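Local coordinates for protein putative aldo/keto reductase (Salmonella enterica subsp. enterica serovar Typhimurium, PDB 4R9O) that probably acts as an NADP-dependent oxidoreductase of the aldo/keto reductase family, built on a TIM barrel, at residues His150-Phe163 with Leu175-Ser187. Numbering follows the deposited sequence.
Sequences HQSGKVRHFGVSNF and LPFTLATNQVEIS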
ATOM      1  N   HIS C 150       1.287 -40.036  15.058  1.00 33.27           N
ATOM      2  CA  HIS C 150       0.138 -40.793  14.579  1.00 34.77           C
ATOM      3  C   HIS C 150       0.349 -42.298  14.763  1.00 37.52           C
ATOM      4  O   HIS C 150      -0.563 -43.014  15.188  1.00 39.21           O
ATOM      5  CB  HIS C 150      -0.135 -40.467  13.107  1.00 33.04           C
ATOM      6  CG  HIS C 150      -1.381 -41.098  12.568  1.00 37.57           C
ATOM      7  ND1 HIS C 150      -2.637 -40.582  12.806  1.00 39.88           N
ATOM      8  CD2 HIS C 150      -1.566 -42.202  11.806  1.00 41.23           C
ATOM      9  CE1 HIS C 150      -3.541 -41.339  12.207  1.00 40.15           C
ATOM     10  NE2 HIS C 150      -2.919 -42.326  11.592  1.00 42.45           N
ATOM     11  N   GLN C 151       1.557 -42.766  14.458  1.00 38.67           N
ATOM     12  CA  GLN C 151       1.907 -44.182  14.595  1.00 43.03           C
ATOM     13  C   GLN C 151       1.723 -44.711  16.021  1.00 41.21           C
ATOM     14  O   GLN C 151       1.407 -45.875  16.205  1.00 41.37           O
ATOM     15  CB  GLN C 151       3.359 -44.428  14.149  1.00 49.96           C
ATOM     16  CG  GLN C 151       4.372 -44.388  15.300  1.00 58.48           C
ATOM     17  CD  GLN C 151       5.527 -45.353  15.149  1.00 67.72           C
ATOM     18  OE1 GLN C 151       5.341 -46.572  15.171  1.00 72.49           O
ATOM     19  NE2 GLN C 151       6.737 -44.811  15.014  1.00 69.36           N
ATOM     20  N   SER C 152       1.915 -43.854  17.019  1.00 40.51           N
ATOM     21  CA  SER C 152       1.917 -44.291  18.415  1.00 43.58           C
ATOM     22  C   SER C 152       0.568 -44.098  19.101  1.00 43.58           C
ATOM     23  O   SER C 152       0.385 -44.503  20.244  1.00 46.46           O
ATOM     24  CB  SER C 152       2.995 -43.544  19.195  1.00 43.25           C
ATOM     25  OG  SER C 152       2.721 -42.154  19.192  1.00 41.40           O
ATOM     26  N   GLY C 153      -0.368 -43.460  18.412  1.00 42.07           N
ATOM     27  CA  GLY C 153      -1.684 -43.215  18.977  1.00 41.77           C
ATOM     28  C   GLY C 153      -1.745 -41.946  19.808  1.00 39.76           C
ATOM     29  O   GLY C 153      -2.795 -41.592  20.343  1.00 41.94           O
ATOM     30  N   LYS C 154      -0.623 -41.248  19.919  1.00 35.12           N
ATOM     31  CA  LYS C 154      -0.580 -40.065  20.761  1.00 33.49           C
ATOM     32  C   LYS C 154      -1.404 -38.921  20.180  1.00 32.13           C
ATOM     33  O   LYS C 154      -1.967 -38.126  20.923  1.00 32.77           O
ATOM     34  CB  LYS C 154       0.864 -39.626  20.989  1.00 32.56           C
ATOM     35  CG  LYS C 154       1.644 -40.577  21.898  1.00 37.68           C
ATOM     36  CD  LYS C 154       2.986 -39.982  22.304  1.00 41.63           C
ATOM     37  CE  LYS C 154       3.628 -40.778  23.443  1.00 47.94           C
ATOM     38  NZ  LYS C 154       3.890 -42.184  23.050  1.00 52.99           N
ATOM     39  N   VAL C 155      -1.460 -38.835  18.853  1.00 29.85           N
ATOM     40  CA  VAL C 155      -2.253 -37.817  18.184  1.00 31.17           C
ATOM     41  C   VAL C 155      -3.091 -38.417  17.050  1.00 33.32           C
ATOM     42  O   VAL C 155      -2.568 -39.129  16.182  1.00 34.01           O
ATOM     43  CB  VAL C 155      -1.359 -36.697  17.615  1.00 29.19           C
ATOM     44  CG1 VAL C 155      -2.206 -35.672  16.881  1.00 27.44           C
ATOM     45  CG2 VAL C 155      -0.563 -36.040  18.734  1.00 27.52           C
ATOM     46  N   ARG C 156      -4.386 -38.112  17.055  1.00 29.22           N
ATOM     47  CA  ARG C 156      -5.323 -38.707  16.109  1.00 29.24           C
ATOM     48  C   ARG C 156      -5.423 -37.988  14.753  1.00 28.58           C
ATOM     49  O   ARG C 156      -5.584 -38.637  13.721  1.00 28.97           O
ATOM     50  CB  ARG C 156      -6.706 -38.786  16.745  1.00 31.97           C
ATOM     51  CG  ARG C 156      -6.756 -39.801  17.889  1.00 37.41           C
ATOM     52  CD  ARG C 156      -8.160 -40.049  18.424  1.00 42.16           C
ATOM     53  NE  ARG C 156      -8.121 -41.080  19.465  1.00 46.60           N
ATOM     54  CZ  ARG C 156      -9.168 -41.498  20.172  1.00 49.92           C
ATOM     55  NH1 ARG C 156      -9.001 -42.438  21.093  1.00 51.47           N
ATOM     56  NH2 ARG C 156     -10.376 -40.983  19.966  1.00 50.66           N
ATOM     57  N   HIS C 157      -5.366 -36.659  14.761  1.00 28.19           N
ATOM     58  CA  HIS C 157      -5.514 -35.867  13.534  1.00 27.66           C
ATOM     59  C   HIS C 157      -4.602 -34.658  13.601  1.00 25.46           C
ATOM     60  O   HIS C 157      -4.115 -34.299  14.670  1.00 24.06           O
ATOM     61  CB  HIS C 157      -6.963 -35.416  13.340  1.00 28.34           C
ATOM     62  CG  HIS C 157      -7.958 -36.539  13.382  1.00 29.47           C
ATOM     63  ND1 HIS C 157      -8.286 -37.278  12.271  1.00 29.42           N
ATOM     64  CD2 HIS C 157      -8.680 -37.051  14.409  1.00 29.54           C
ATOM     65  CE1 HIS C 157      -9.180 -38.198  12.604  1.00 29.65           C
ATOM     66  NE2 HIS C 157      -9.430 -38.083  13.896  1.00 30.06           N
ATOM     67  N   PHE C 158      -4.400 -34.013  12.459  1.00 28.57           N
ATOM     68  CA  PHE C 158      -3.426 -32.934  12.343  1.00 28.10           C
ATOM     69  C   PHE C 158      -3.980 -31.792  11.502  1.00 26.40           C
ATOM     70  O   PHE C 158      -4.777 -32.011  10.595  1.00 22.96           O
ATOM     71  CB  PHE C 158      -2.113 -33.450  11.731  1.00 25.27           C
ATOM     72  CG  PHE C 158      -1.479 -34.569  12.519  1.00 25.14           C
ATOM     73  CD1 PHE C 158      -0.606 -34.297  13.550  1.00 27.01           C
ATOM     74  CD2 PHE C 158      -1.757 -35.897  12.216  1.00 27.73           C
ATOM     75  CE1 PHE C 158      -0.022 -35.323  14.287  1.00 25.88           C
ATOM     76  CE2 PHE C 158      -1.179 -36.930  12.941  1.00 30.66           C
ATOM     77  CZ  PHE C 158      -0.315 -36.641  13.987  1.00 28.35           C
ATOM     78  N   GLY C 159      -3.541 -30.575  11.808  1.00 25.47           N
ATOM     79  CA  GLY C 159      -3.962 -29.415  11.053  1.00 26.46           C
ATOM     80  C   GLY C 159      -2.965 -28.296  11.213  1.00 23.86           C
ATOM     81  O   GLY C 159      -1.885 -28.491  11.768  1.00 25.46           O
ATOM     82  N   VAL C 160      -3.335 -27.122  10.725  1.00 25.33           N
ATOM     83  CA  VAL C 160      -2.495 -25.940  10.814  1.00 22.58           C
ATOM     84  C   VAL C 160      -3.323 -24.748  11.244  1.00 24.26           C
ATOM     85  O   VAL C 160      -4.556 -24.838  11.364  1.00 22.28           O
ATOM     86  CB  VAL C 160      -1.817 -25.607   9.465  1.00 20.64           C
ATOM     87  CG1 VAL C 160      -0.921 -26.750   9.023  1.00 22.27           C
ATOM     88  CG2 VAL C 160      -2.884 -25.296   8.403  1.00 18.65           C
ATOM     89  N   SER C 161      -2.636 -23.629  11.464  1.00 22.06           N
ATOM     90  CA  SER C 161      -3.271 -22.384  11.859  1.00 22.53           C
ATOM     91  C   SER C 161      -2.561 -21.219  11.170  1.00 24.91           C
ATOM     92  O   SER C 161      -1.326 -21.162  11.156  1.00 24.05           O
ATOM     93  CB  SER C 161      -3.246 -22.225  13.382  1.00 29.77           C
ATOM     94  OG  SER C 161      -3.833 -20.998  13.786  1.00 34.60           O
ATOM     95  N   ASN C 162      -3.356 -20.339  10.554  1.00 24.97           N
ATOM     96  CA  ASN C 162      -2.899 -19.095   9.929  1.00 27.62           C
ATOM     97  C   ASN C 162      -2.000 -19.300   8.716  1.00 25.96           C
ATOM     98  O   ASN C 162      -1.182 -18.441   8.409  1.00 24.38           O
ATOM     99  CB  ASN C 162      -2.180 -18.222  10.952  1.00 29.00           C
ATOM    100  CG  ASN C 162      -2.995 -18.030  12.211  1.00 33.63           C
ATOM    101  OD1 ASN C 162      -4.111 -17.535  12.156  1.00 32.99           O
ATOM    102  ND2 ASN C 162      -2.450 -18.453  13.355  1.00 36.47           N
ATOM    103  N   PHE C 163      -2.174 -20.430   8.035  1.00 22.68           N
ATOM    104  CA  PHE C 163      -1.432 -20.746   6.810  1.00 23.43           C
ATOM    105  C   PHE C 163      -2.048 -20.097   5.572  1.00 24.06           C
ATOM    106  O   PHE C 163      -3.276 -19.990   5.449  1.00 26.40           O
ATOM    107  CB  PHE C 163      -1.363 -22.274   6.601  1.00 24.55           C
ATOM    108  CG  PHE C 163      -0.224 -22.954   7.338  1.00 23.74           C
ATOM    109  CD1 PHE C 163       0.524 -23.939   6.721  1.00 22.29           C
ATOM    110  CD2 PHE C 163       0.083 -22.615   8.647  1.00 24.85           C
ATOM    111  CE1 PHE C 163       1.577 -24.573   7.390  1.00 24.71           C
ATOM    112  CE2 PHE C 163       1.132 -23.241   9.316  1.00 26.93           C
ATOM    113  CZ  PHE C 163       1.875 -24.225   8.686  1.00 25.09           C
ATOM    114  N   LEU C 175       1.972 -35.379   3.519  1.00 28.88           N
ATOM    115  CA  LEU C 175       1.190 -36.179   4.468  1.00 31.86           C
ATOM    116  C   LEU C 175       0.299 -37.223   3.809  1.00 34.30           C
ATOM    117  O   LEU C 175      -0.352 -36.959   2.801  1.00 33.95           O
ATOM    118  CB  LEU C 175       0.345 -35.256   5.344  1.00 30.72           C
ATOM    119  CG  LEU C 175       1.178 -34.318   6.220  1.00 30.78           C
ATOM    120  CD1 LEU C 175       0.319 -33.270   6.920  1.00 30.07           C
ATOM    121  CD2 LEU C 175       1.988 -35.108   7.239  1.00 31.74           C
ATOM    122  N   PRO C 176       0.266 -38.430   4.390  1.00 39.86           N
ATOM    123  CA  PRO C 176      -0.594 -39.507   3.892  1.00 41.55           C
ATOM    124  C   PRO C 176      -2.046 -39.354   4.363  1.00 42.44           C
ATOM    125  O   PRO C 176      -2.924 -40.081   3.898  1.00 44.67           O
ATOM    126  CB  PRO C 176       0.051 -40.763   4.478  1.00 42.40           C
ATOM    127  CG  PRO C 176       0.681 -40.286   5.745  1.00 43.24           C
ATOM    128  CD  PRO C 176       1.166 -38.889   5.463  1.00 41.34           C
ATOM    129  N   PHE C 177      -2.286 -38.417   5.274  1.00 40.18           N
ATOM    130  CA  PHE C 177      -3.641 -38.123   5.733  1.00 39.09           C
ATOM    131  C   PHE C 177      -3.992 -36.648   5.535  1.00 38.72           C
ATOM    132  O   PHE C 177      -3.107 -35.788   5.502  1.00 38.43           O
ATOM    133  CB  PHE C 177      -3.806 -38.509   7.206  1.00 40.88           C
ATOM    134  CG  PHE C 177      -2.572 -38.282   8.035  1.00 42.33           C
ATOM    135  CD1 PHE C 177      -2.131 -36.996   8.309  1.00 42.68           C
ATOM    136  CD2 PHE C 177      -1.855 -39.353   8.539  1.00 41.63           C
ATOM    137  CE1 PHE C 177      -0.996 -36.784   9.062  1.00 41.72           C
ATOM    138  CE2 PHE C 177      -0.724 -39.149   9.299  1.00 43.99           C
ATOM    139  CZ  PHE C 177      -0.289 -37.861   9.557  1.00 43.42           C
ATOM    140  N   THR C 178      -5.285 -36.361   5.414  1.00 35.82           N
ATOM    141  CA  THR C 178      -5.756 -35.003   5.167  1.00 33.54           C
ATOM    142  C   THR C 178      -5.580 -34.080   6.367  1.00 30.51           C
ATOM    143  O   THR C 178      -5.967 -34.433   7.483  1.00 28.89           O
ATOM    144  CB  THR C 178      -7.242 -35.001   4.798  1.00 37.63           C
ATOM    145  OG1 THR C 178      -7.478 -35.984   3.787  1.00 42.07           O
ATOM    146  CG2 THR C 178      -7.682 -33.616   4.314  1.00 35.43           C
ATOM    147  N   LEU C 179      -5.012 -32.896   6.135  1.00 28.71           N
ATOM    148  CA  LEU C 179      -4.997 -31.855   7.161  1.00 28.02           C
ATOM    149  C   LEU C 179      -6.446 -31.507   7.504  1.00 28.48           C
ATOM    150  O   LEU C 179      -7.268 -31.272   6.616  1.00 27.09           O
ATOM    151  CB  LEU C 179      -4.219 -30.626   6.682  1.00 29.13           C
ATOM    152  CG  LEU C 179      -2.690 -30.777   6.650  1.00 27.63           C
ATOM    153  CD1 LEU C 179      -2.014 -29.568   5.975  1.00 27.85           C
ATOM    154  CD2 LEU C 179      -2.162 -30.974   8.057  1.00 28.97           C
ATOM    155  N   ALA C 180      -6.784 -31.497   8.787  1.00 26.28           N
ATOM    156  CA  ALA C 180      -8.196 -31.477   9.128  1.00 26.78           C
ATOM    157  C   ALA C 180      -8.738 -30.069   9.343  1.00 29.31           C
ATOM    158  O   ALA C 180      -9.949 -29.883   9.468  1.00 31.76           O
ATOM    159  CB  ALA C 180      -8.441 -32.331  10.350  1.00 31.36           C
ATOM    160  N   THR C 181      -7.851 -29.077   9.395  1.00 26.46           N
ATOM    161  CA  THR C 181      -8.296 -27.691   9.497  1.00 27.56           C
ATOM    162  C   THR C 181      -7.164 -26.701   9.254  1.00 29.03           C
ATOM    163  O   THR C 181      -5.974 -27.037   9.340  1.00 25.34           O
ATOM    164  CB  THR C 181      -8.918 -27.359  10.884  1.00 28.29           C
ATOM    165  OG1 THR C 181      -9.741 -26.192  10.771  1.00 27.90           O
ATOM    166  CG2 THR C 181      -7.834 -27.085  11.913  1.00 30.41           C
ATOM    167  N   ASN C 182      -7.567 -25.473   8.955  1.00 26.60           N
ATOM    168  CA  ASN C 182      -6.673 -24.328   8.955  1.00 26.17           C
ATOM    169  C   ASN C 182      -7.389 -23.299   9.800  1.00 27.26           C
ATOM    170  O   ASN C 182      -8.381 -22.712   9.373  1.00 28.26           O
ATOM    171  CB  ASN C 182      -6.402 -23.824   7.531  1.00 21.55           C
ATOM    172  CG  ASN C 182      -5.352 -22.703   7.469  1.00 23.76           C
ATOM    173  OD1 ASN C 182      -4.708 -22.358   8.470  1.00 22.48           O
ATOM    174  ND2 ASN C 182      -5.158 -22.148   6.264  1.00 21.89           N
ATOM    175  N   GLN C 183      -6.928 -23.159  11.032  1.00 25.88           N
ATOM    176  CA  GLN C 183      -7.534 -22.269  11.998  1.00 28.83           C
ATOM    177  C   GLN C 183      -7.161 -20.829  11.661  1.00 32.73           C
ATOM    178  O   GLN C 183      -5.978 -20.474  11.652  1.00 33.95           O
ATOM    179  CB  GLN C 183      -7.079 -22.655  13.415  1.00 32.49           C
ATOM    180  CG  GLN C 183      -7.865 -21.992  14.512  1.00 35.71           C
ATOM    181  CD  GLN C 183      -7.467 -22.472  15.894  1.00 40.70           C
ATOM    182  OE1 GLN C 183      -7.026 -21.680  16.732  1.00 45.65           O
ATOM    183  NE2 GLN C 183      -7.662 -23.765  16.156  1.00 34.84           N
ATOM    184  N   VAL C 184      -8.156 -19.999  11.359  1.00 29.00           N
ATOM    185  CA  VAL C 184      -7.856 -18.657  10.863  1.00 31.44           C
ATOM    186  C   VAL C 184      -8.740 -17.568  11.447  1.00 30.32           C
ATOM    187  O   VAL C 184      -9.794 -17.857  12.024  1.00 28.64           O
ATOM    188  CB  VAL C 184      -7.977 -18.597   9.325  1.00 30.27           C
ATOM    189  CG1 VAL C 184      -6.954 -19.536   8.661  1.00 31.24           C
ATOM    190  CG2 VAL C 184      -9.384 -18.936   8.895  1.00 28.10           C
ATOM    191  N   GLU C 185      -8.312 -16.316  11.277  1.00 26.83           N
ATOM    192  CA  GLU C 185      -9.038 -15.182  11.844  1.00 27.71           C
ATOM    193  C   GLU C 185     -10.171 -14.720  10.934  1.00 27.75           C
ATOM    194  O   GLU C 185      -9.940 -14.398   9.765  1.00 27.63           O
ATOM    195  CB  GLU C 185      -8.096 -14.004  12.123  1.00 30.16           C
ATOM    196  CG  GLU C 185      -8.834 -12.822  12.769  1.00 32.96           C
ATOM    197  CD  GLU C 185      -7.910 -11.687  13.179  1.00 37.40           C
ATOM    198  OE1 GLU C 185      -6.688 -11.797  12.927  1.00 37.62           O
ATOM    199  OE2 GLU C 185      -8.412 -10.683  13.738  1.00 36.22           O
ATOM    200  N   ILE C 186     -11.392 -14.691  11.475  1.00 29.67           N
ATOM    201  CA  ILE C 186     -12.576 -14.275  10.721  1.00 32.92           C
ATOM    202  C   ILE C 186     -13.545 -13.468  11.576  1.00 33.91           C
ATOM    203  O   ILE C 186     -14.009 -13.943  12.609  1.00 35.52           O
ATOM    204  CB  ILE C 186     -13.372 -15.473  10.156  1.00 33.80           C
ATOM    205  CG1 ILE C 186     -12.452 -16.497   9.494  1.00 35.68           C
ATOM    206  CG2 ILE C 186     -14.452 -14.974   9.195  1.00 31.97           C
ATOM    207  CD1 ILE C 186     -13.139 -17.781   9.079  1.00 36.27           C
ATOM    208  N   SER C 187     -13.861 -12.257  11.131  1.00 34.11           N
ATOM    209  CA  SER C 187     -14.852 -11.417  11.793  1.00 33.48           C
ATOM    210  C   SER C 187     -15.253 -10.299  10.843  1.00 31.69           C
ATOM    211  O   SER C 187     -14.587 -10.085   9.830  1.00 32.27           O
ATOM    212  CB  SER C 187     -14.297 -10.843  13.096  1.00 34.97           C
ATOM    213  OG  SER C 187     -13.459  -9.735  12.842  1.00 35.29           O
TER
HETATM  214  O   HOH W   1      -5.309 -35.395  10.094  1.00 33.51           O
HETATM  215  O   HOH W   2      -5.671 -15.873  10.259  1.00 30.95           O
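N182 reaches across to the backbone of F163 and grips it twice: OD1 accepts from F163 N (3.2 Å) on a lone pair in the carboxamide plane, and ND2 gives a hydrogen to F163 O at 3.0 Å, nearly within that same plane. Two bonds fix the rotation of the amide. With CG anti to the backbone N (chi1 -174°), the N182 side chain crosses V160, whose CG2 touches OD1. Beside it, Q183 O takes two donors from opposite faces of its carbonyl plane, N162 N at 2.8 Å and the hydroxyl S161 OG at 3.1 Å, the latter well above the plane. Parallel strand bonds continue the join: Q183 N to V160 O, and an almost straight V160 N to T181 O (3.0 Å, 176° at the hydrogen). A180 N then closes on F158 O at 2.7 Å. Strands 157-161 and 182-185 are neighbours in the TIM barrel, the two ends of a beta-alpha-beta unit crossing over through helix 165-173. S161, the last residue of the first strand, and N162 just after it probably contact NADP(+). At the other end the far atoms of the F177 ring meet two neighbours, CE1 and CZ on F158 and CE2 on H150. The ring lies nearly parallel to that of F158 but slid aside, CE1 3.4 Å from F158 CD2, and its CE2 lies over one face of the H150 imidazole near the rim. Water 1 ties F158 N to T178 O, and F146 stacks on F158. Water 2 links N162 OD1 to E185 N, while N162 ND2 is held by H131 O; Q183 NE2 is bound by D53.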